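Local coordinates for protein cleavage stimulation factor 77 (Encephalitozoon cuniculi, PDB 2UY1) that is a helical-repeat protein of the Suppressor of forked family that probably acts in mRNA 3'-end processing and may bind mRNA, at residues K28-R31 and S32-S35; S249-Y252 and G253-D257; H440-L443 and D444-F448. All coordinates share one frame; numbering follows the deposited sequence.

All three contacts are local ones, each made along a single helix. Contact 1 lies at the surface, its centre about 39 Å from the centre of the chain, at the start of helix 30-40. It is mostly polar and belongs to a helix cap. Contact 2 is buried in the last turns of helix 247-255, where tyrosine, valine and methionine pack. Contact 3 is partly buried near the end of helix 434-446 and mixes phenylalanine packing with polar groups. Contacts 2 and 3 touch: Phe446 CZ lies 3.4 Å from Tyr251 N, and Val255 packs on Phe442. Contact 1 is remote, its nearest atoms about 25 Å from contact 2.

Contact 1: K28-R31 and S32-S35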
loop_
_atom_site.group_PDB
_atom_site.type_symbol
_atom_site.label_atom_id
_atom_site.label_comp_id
_atom_site.label_asym_id
_atom_site.label_seq_id
_atom_site.Cartn_x
_atom_site.Cartn_y
_atom_site.Cartn_z
ATOM N N LYS B 28 23.990 -44.436 40.854
ATOM C CA LYS B 28 25.413 -44.760 41.092
ATOM C C LYS B 28 26.073 -45.559 39.953
ATOM O O LYS B 28 26.889 -46.487 40.156
ATOM C CB LYS B 28 25.660 -45.389 42.472
ATOM C CG LYS B 28 24.961 -44.651 43.625
ATOM C CD LYS B 28 25.825 -44.649 44.829
ATOM C CE LYS B 28 25.158 -44.068 46.053
ATOM N NZ LYS B 28 26.264 -43.760 47.035
ATOM N N ASP B 29 25.702 -45.184 38.739
ATOM C CA ASP B 29 26.471 -45.588 37.594
ATOM C C ASP B 29 27.570 -44.534 37.350
ATOM O O ASP B 29 27.369 -43.559 36.587
ATOM C CB ASP B 29 25.565 -45.770 36.377
ATOM C CG ASP B 29 26.314 -46.311 35.199
ATOM O OD1 ASP B 29 27.532 -46.572 35.330
ATOM O OD2 ASP B 29 25.689 -46.468 34.142
ATOM N N TYR B 30 28.720 -44.750 38.005
ATOM C CA TYR B 30 29.818 -43.783 38.020
ATOM C C TYR B 30 30.787 -43.963 36.839
ATOM O O TYR B 30 31.409 -42.990 36.394
ATOM C CB TYR B 30 30.547 -43.795 39.357
ATOM C CG TYR B 30 29.710 -43.358 40.560
ATOM C CD1 TYR B 30 29.978 -43.872 41.820
ATOM C CD2 TYR B 30 28.668 -42.434 40.434
ATOM C CE1 TYR B 30 29.239 -43.488 42.942
ATOM C CE2 TYR B 30 27.910 -42.035 41.563
ATOM C CZ TYR B 30 28.208 -42.574 42.812
ATOM O OH TYR B 30 27.478 -42.211 43.957
ATOM N N ARG B 31 30.857 -45.187 36.311
ATOM C CA ARG B 31 31.554 -45.468 35.059
ATOM C C ARG B 31 30.947 -44.649 33.905
ATOM O O ARG B 31 31.664 -43.913 33.234
ATOM C CB ARG B 31 31.572 -46.978 34.776
ATOM C CG ARG B 31 31.933 -47.780 36.029
ATOM C CD ARG B 31 32.138 -49.301 35.790
ATOM N NE ARG B 31 33.244 -49.763 36.642
ATOM C CZ ARG B 31 33.874 -50.932 36.517
ATOM N NH1 ARG B 31 33.509 -51.793 35.570
ATOM N NH2 ARG B 31 34.873 -51.241 37.351
ATOM N N SER B 32 29.627 -44.755 33.721
ATOM C CA SER B 32 28.863 -43.932 32.772
ATOM C C SER B 32 28.856 -42.420 33.049
ATOM O O SER B 32 28.996 -41.610 32.117
ATOM C CB SER B 32 27.413 -44.421 32.701
ATOM O OG SER B 32 27.295 -45.668 32.035
ATOM N N LEU B 33 28.619 -42.027 34.297
ATOM C CA LEU B 33 28.663 -40.606 34.668
ATOM C C LEU B 33 30.020 -39.964 34.306
ATOM O O LEU B 33 30.067 -38.837 33.806
ATOM C CB LEU B 33 28.410 -40.424 36.168
ATOM C CG LEU B 33 28.200 -39.007 36.728
ATOM C CD1 LEU B 33 27.146 -38.255 35.950
ATOM C CD2 LEU B 33 27.839 -39.062 38.231
ATOM N N GLU B 34 31.105 -40.704 34.575
ATOM C CA GLU B 34 32.483 -40.221 34.357
ATOM C C GLU B 34 32.844 -40.076 32.884
ATOM O O GLU B 34 33.612 -39.155 32.552
ATOM C CB GLU B 34 33.524 -41.082 35.088
ATOM C CG GLU B 34 33.582 -40.807 36.593
ATOM C CD GLU B 34 34.900 -41.223 37.251
ATOM O OE1 GLU B 34 35.906 -41.479 36.542
ATOM O OE2 GLU B 34 34.925 -41.287 38.493
ATOM N N SER B 35 32.321 -40.977 32.024
ATOM C CA SER B 35 32.399 -40.840 30.539
ATOM C C SER B 35 31.559 -39.652 30.035
ATOM O O SER B 35 31.891 -39.034 29.008
ATOM C CB SER B 35 31.900 -42.108 29.812
ATOM O OG SER B 35 32.299 -43.328 30.445
#
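Ser32 is gripped twice by Asp29, the N-cap residue of helix 30-40. Its backbone N donates to Asp29 OD1 at 3.2 Å, with a fairly straight N-H...O angle of 164°. Its hydroxyl OG donates to Asp29 OD2 at 2.8 Å. Both donors come from above the carboxylate plane, and each uses its own oxygen. Asp29 CG is anti to the backbone N (chi1 -175°), which sets the carboxylate beside its own carbonyl carbon, pointing forward to Ser32. The two bonds fix the rotation of the carboxylate, and its negative charge probably suits the N-terminal end of the helix.

Leu33 follows with a backbone bond from its N to Asp29 O at 3.0 Å, which starts the regular helical pattern. Its side chain lies beside that of Tyr30 and points the same way. Leu33 CD2 comes 4.1 Å from Tyr30 CD2. Lys28 CA also sits over one face of the Tyr30 ring, offset toward the rim. Glu34 N donates to Tyr30 O at 2.9 Å. The CB and CG of Glu34 lie close to the same oxygen, and its OE2 bonds to Tyr56 OH.

Ser35 closes the segment with two bonds to one acceptor. Its OG reaches Arg31 O at 2.9 Å and its N at 3.2 Å, from opposite faces of the carbonyl plane. OG lies beside the backbone N (chi1 -40°), which brings it back toward the preceding turn.

Just ahead of the cap, Lys28 has positive phi and belongs to the Schellman motif that ends helix 14-26. Asp29 and Ser32 touch Leu24 of that helix, while Tyr30 and Leu33 rest on Tyr25. The Tyr30 ring also meets Tyr56, so the first turn of helix 30-40 touches both helix 14-26 and helix 47-57.

Contact 2: S249-Y252 and G253-D257; sequences SLYY and GLVMD
Val255 lies over one face of the Tyr251 ring, one turn further along helix 247-255. Its CB is 4.2 Å from the ring centroid and only 11° off the ring normal, a CH-pi contact. Both methyls take part. CG2 comes 3.7 Å from Tyr251 CD1, and CG1 is 4.1 Å from Tyr251 CZ. Tyr251 CG is anti to the backbone N (chi1 175°), which carries the ring along the helix toward Val255.

Met256 adds apolar cover to both tyrosines. Its chain bends at chi2 (-69°), and the terminal CE meets Tyr251 CE2 at 4.2 Å. Nearer the backbone, its CG lies 3.9 Å from Tyr252 CD1, and the two side chains cross at about a right angle.

The backbone behind this cluster is regular. Gly253 N donates to Ser249 O at 2.8 Å, and Val255 N to Tyr251 O at the same length, 2.8 Å. The bond from Met256 N to Tyr252 O is longer, at 3.1 Å, as the helix runs out.

Tyr251 OH bonds to Glu221 and Ser220, and Tyr252 OH to Glu237. Lys229 and Lys233 donate to the carbonyls of Val255 and Met256, respectively, which probably suits the negative end of a helix.

The tyrosine hydroxyls thus tie helix 247-255 to helices 213-225 and 229-242, and Asp257, just past its end, bonds through OD1 to Tyr295 OH of helix 282-300. This is consistent with the helical-repeat fold of the Suppressor of forked family, which belongs to the TPR clan.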
loop_
_atom_site.group_PDB
_atom_site.type_symbol
_atom_site.label_atom_id
_atom_site.label_comp_id
_atom_site.label_asym_id
_atom_site.label_seq_id
_atom_site.Cartn_x
_atom_site.Cartn_y
_atom_site.Cartn_z
ATOM N N SER B 249 21.787 -22.861 6.766
ATOM C CA SER B 249 22.391 -23.561 5.615
ATOM C C SER B 249 22.730 -22.624 4.472
ATOM O O SER B 249 23.760 -22.812 3.801
ATOM C CB SER B 249 21.504 -24.719 5.138
ATOM O OG SER B 249 21.311 -25.670 6.211
ATOM N N LEU B 250 21.857 -21.637 4.227
ATOM C CA LEU B 250 22.107 -20.613 3.217
ATOM C C LEU B 250 23.309 -19.731 3.545
ATOM O O LEU B 250 24.137 -19.413 2.661
ATOM C CB LEU B 250 20.831 -19.758 2.968
ATOM C CG LEU B 250 19.568 -20.441 2.430
ATOM C CD1 LEU B 250 18.561 -19.407 1.932
ATOM C CD2 LEU B 250 19.866 -21.383 1.299
ATOM N N TYR B 251 23.390 -19.324 4.816
ATOM C CA TYR B 251 24.535 -18.624 5.342
ATOM C C TYR B 251 25.837 -19.483 5.316
ATOM O O TYR B 251 26.904 -19.044 4.903
ATOM C CB TYR B 251 24.182 -18.221 6.756
ATOM C CG TYR B 251 25.276 -17.562 7.579
ATOM C CD1 TYR B 251 25.481 -16.162 7.506
ATOM C CD2 TYR B 251 26.047 -18.295 8.483
ATOM C CE1 TYR B 251 26.458 -15.528 8.287
ATOM C CE2 TYR B 251 27.051 -17.631 9.280
ATOM C CZ TYR B 251 27.228 -16.265 9.174
ATOM O OH TYR B 251 28.177 -15.611 9.945
ATOM N N TYR B 252 25.740 -20.711 5.780
ATOM C CA TYR B 252 26.829 -21.703 5.567
ATOM C C TYR B 252 27.255 -21.816 4.086
ATOM O O TYR B 252 28.397 -21.625 3.769
ATOM C CB TYR B 252 26.347 -23.066 6.117
ATOM C CG TYR B 252 27.444 -24.154 6.237
ATOM C CD1 TYR B 252 28.520 -24.005 7.120
ATOM C CD2 TYR B 252 27.359 -25.339 5.489
ATOM C CE1 TYR B 252 29.529 -25.014 7.211
ATOM C CE2 TYR B 252 28.341 -26.346 5.572
ATOM C CZ TYR B 252 29.423 -26.184 6.433
ATOM O OH TYR B 252 30.397 -27.217 6.533
ATOM N N GLY B 253 26.344 -22.040 3.153
ATOM C CA GLY B 253 26.782 -22.183 1.764
ATOM C C GLY B 253 27.529 -20.942 1.297
ATOM O O GLY B 253 28.639 -21.017 0.776
ATOM N N LEU B 254 26.918 -19.773 1.511
ATOM C CA LEU B 254 27.488 -18.559 0.970
ATOM C C LEU B 254 28.707 -18.027 1.728
ATOM O O LEU B 254 29.672 -17.602 1.109
ATOM C CB LEU B 254 26.417 -17.458 0.843
ATOM C CG LEU B 254 26.843 -16.164 0.123
ATOM C CD1 LEU B 254 27.303 -16.352 -1.330
ATOM C CD2 LEU B 254 25.665 -15.136 0.252
ATOM N N VAL B 255 28.622 -17.951 3.038
ATOM C CA VAL B 255 29.638 -17.220 3.825
ATOM C C VAL B 255 30.860 -18.134 4.073
ATOM O O VAL B 255 32.016 -17.677 4.101
ATOM C CB VAL B 255 29.027 -16.748 5.169
ATOM C CG1 VAL B 255 30.089 -16.416 6.241
ATOM C CG2 VAL B 255 28.073 -15.553 4.946
ATOM N N MET B 256 30.573 -19.421 4.223
ATOM C CA MET B 256 31.620 -20.427 4.503
ATOM C C MET B 256 32.036 -21.243 3.279
ATOM O O MET B 256 32.803 -22.204 3.441
ATOM C CB MET B 256 31.132 -21.373 5.584
ATOM C CG MET B 256 30.547 -20.666 6.746
ATOM S SD MET B 256 31.833 -19.809 7.595
ATOM C CE MET B 256 30.954 -19.143 9.017
ATOM N N ASP B 257 31.548 -20.869 2.092
ATOM C CA ASP B 257 31.998 -21.383 0.801
ATOM C C ASP B 257 31.777 -22.900 0.637
ATOM O O ASP B 257 32.704 -23.650 0.293
ATOM C CB ASP B 257 33.472 -21.017 0.581
ATOM C CG ASP B 257 33.928 -21.187 -0.864
ATOM O OD1 ASP B 257 33.067 -21.410 -1.733
ATOM O OD2 ASP B 257 35.165 -21.116 -1.128
#

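Contact 3: H440-L443 and D444-F448; sequences HCFL and DSFNF
Phe442 and Phe446 meet one turn apart near the end of helix 434-446. Phe446 CZ comes to the edge of the Phe442 ring, near its plane, 4.2 Å from Phe442 CD1. The CD2 side of the Phe446 ring lies against the backbone of the preceding turn, with CD2 3.5 Å from Phe442 O. That oxygen also accepts Phe446 N at 3.0 Å.

The end of the Leu443 side chain meets Asn447 on another side of the helix. Its CD1 is 3.5 Å from Asn447 ND2, so the amide packs against the methyl group. Leu443 CG is anti to the backbone N (chi1 -179°), which carries CG forward so that it and CD1 both approach Asn447 ND2. The backbone N of Asn447 donates to Leu443 O at 3.1 Å, although Asn447 itself has already left helical geometry.

Ser445 folds its hydroxyl back onto the helix. OG donates to Cys441 O at 3.0 Å, nearly in line with the carbonyl, and the backbone N adds a weak bond to the same oxygen. Asp444 N donates to His440 O at 2.8 Å.

Asn447 OD1 accepts from Ile453 N, which helps fix the amide. Phe217 and Phe247 make edge-to-face contacts with Phe442 and Phe446, respectively. An aromatic side chain of the other protein chain also meets Phe442 edge-to-face, and an aromatic side chain of that chain packs on Ser445.

The arrangement is that of the C-terminal end of helix 434-446 joined to the helical repeats: Phe442 and Phe446 pack on helix 247-255, with Cys441, Phe442 and Ser445 reaching the other chain of the assembly.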
loop_
_atom_site.group_PDB
_atom_site.type_symbol
_atom_site.label_atom_id
_atom_site.label_comp_id
_atom_site.label_asym_id
_atom_site.label_seq_id
_atom_site.Cartn_x
_atom_site.Cartn_y
_atom_site.Cartn_z
ATOM N N HIS B 440 18.819 -9.781 10.399
ATOM C CA HIS B 440 17.722 -9.436 9.488
ATOM C C HIS B 440 18.178 -8.959 8.154
ATOM O O HIS B 440 17.564 -9.274 7.163
ATOM C CB HIS B 440 16.654 -8.523 10.113
ATOM C CG HIS B 440 15.842 -9.221 11.146
ATOM N ND1 HIS B 440 16.022 -9.350 12.482
ATOM C CD2 HIS B 440 14.757 -10.006 10.824
ATOM C CE1 HIS B 440 15.004 -10.135 12.953
ATOM N NE2 HIS B 440 14.265 -10.539 11.929
ATOM N N CYS B 441 19.309 -8.278 8.113
ATOM C CA CYS B 441 19.989 -7.958 6.858
ATOM C C CYS B 441 20.290 -9.176 6.012
ATOM O O CYS B 441 20.071 -9.152 4.826
ATOM C CB CYS B 441 21.252 -7.119 7.083
ATOM S SG CYS B 441 20.952 -5.364 7.523
ATOM N N PHE B 442 20.795 -10.258 6.621
ATOM C CA PHE B 442 21.087 -11.450 5.878
ATOM C C PHE B 442 19.767 -12.098 5.506
ATOM O O PHE B 442 19.581 -12.423 4.345
ATOM C CB PHE B 442 21.977 -12.406 6.702
ATOM C CG PHE B 442 23.444 -12.124 6.595
ATOM C CD1 PHE B 442 24.248 -12.904 5.806
ATOM C CD2 PHE B 442 24.031 -11.085 7.329
ATOM C CE1 PHE B 442 25.613 -12.654 5.685
ATOM C CE2 PHE B 442 25.372 -10.819 7.210
ATOM C CZ PHE B 442 26.172 -11.628 6.378
ATOM N N LEU B 443 18.850 -12.295 6.483
ATOM C CA LEU B 443 17.567 -12.871 6.169
ATOM C C LEU B 443 16.831 -12.195 5.016
ATOM O O LEU B 443 16.254 -12.876 4.185
ATOM C CB LEU B 443 16.624 -12.848 7.384
ATOM C CG LEU B 443 15.228 -13.438 7.229
ATOM C CD1 LEU B 443 15.325 -14.949 6.860
ATOM C CD2 LEU B 443 14.483 -13.290 8.601
ATOM N N ASP B 444 16.772 -10.868 5.019
ATOM C CA ASP B 444 16.003 -10.204 3.964
ATOM C C ASP B 444 16.630 -10.455 2.620
ATOM O O ASP B 444 15.961 -10.457 1.602
ATOM C CB ASP B 444 15.929 -8.712 4.210
ATOM C CG ASP B 444 15.082 -8.371 5.390
ATOM O OD1 ASP B 444 14.248 -9.203 5.874
ATOM O OD2 ASP B 444 15.287 -7.266 5.871
ATOM N N SER B 445 17.946 -10.606 2.620
ATOM C CA SER B 445 18.713 -10.784 1.391
ATOM C C SER B 445 18.522 -12.196 0.822
ATOM O O SER B 445 18.510 -12.350 -0.400
ATOM C CB SER B 445 20.187 -10.575 1.687
ATOM O OG SER B 445 20.494 -9.198 1.902
ATOM N N PHE B 446 18.452 -13.211 1.686
ATOM C CA PHE B 446 18.250 -14.594 1.221
ATOM C C PHE B 446 16.818 -14.704 0.703
ATOM O O PHE B 446 16.573 -15.452 -0.255
ATOM C CB PHE B 446 18.403 -15.655 2.318
ATOM C CG PHE B 446 19.803 -15.804 2.877
ATOM C CD1 PHE B 446 20.905 -15.955 2.056
ATOM C CD2 PHE B 446 20.007 -15.864 4.249
ATOM C CE1 PHE B 446 22.213 -16.093 2.570
ATOM C CE2 PHE B 446 21.312 -16.061 4.772
ATOM C CZ PHE B 446 22.405 -16.155 3.922
ATOM N N ASN B 447 15.884 -13.979 1.349
ATOM C CA ASN B 447 14.443 -13.975 0.915
ATOM C C ASN B 447 14.310 -13.196 -0.417
ATOM O O ASN B 447 15.094 -12.309 -0.637
ATOM C CB ASN B 447 13.518 -13.401 2.031
ATOM C CG ASN B 447 13.410 -14.326 3.230
ATOM O OD1 ASN B 447 13.592 -15.535 3.095
ATOM N ND2 ASN B 447 13.141 -13.762 4.428
ATOM N N PHE B 448 13.401 -13.563 -1.331
ATOM C CA PHE B 448 13.296 -12.881 -2.651
ATOM C C PHE B 448 11.837 -12.518 -2.863
ATOM O O PHE B 448 10.962 -13.394 -2.953
ATOM C CB PHE B 448 13.830 -13.728 -3.834
ATOM C CG PHE B 448 13.644 -13.074 -5.217
ATOM C CD1 PHE B 448 14.339 -11.889 -5.577
ATOM C CD2 PHE B 448 12.748 -13.606 -6.149
ATOM C CE1 PHE B 448 14.181 -11.296 -6.859
ATOM C CE2 PHE B 448 12.578 -13.016 -7.397
ATOM C CZ PHE B 448 13.298 -11.856 -7.761
#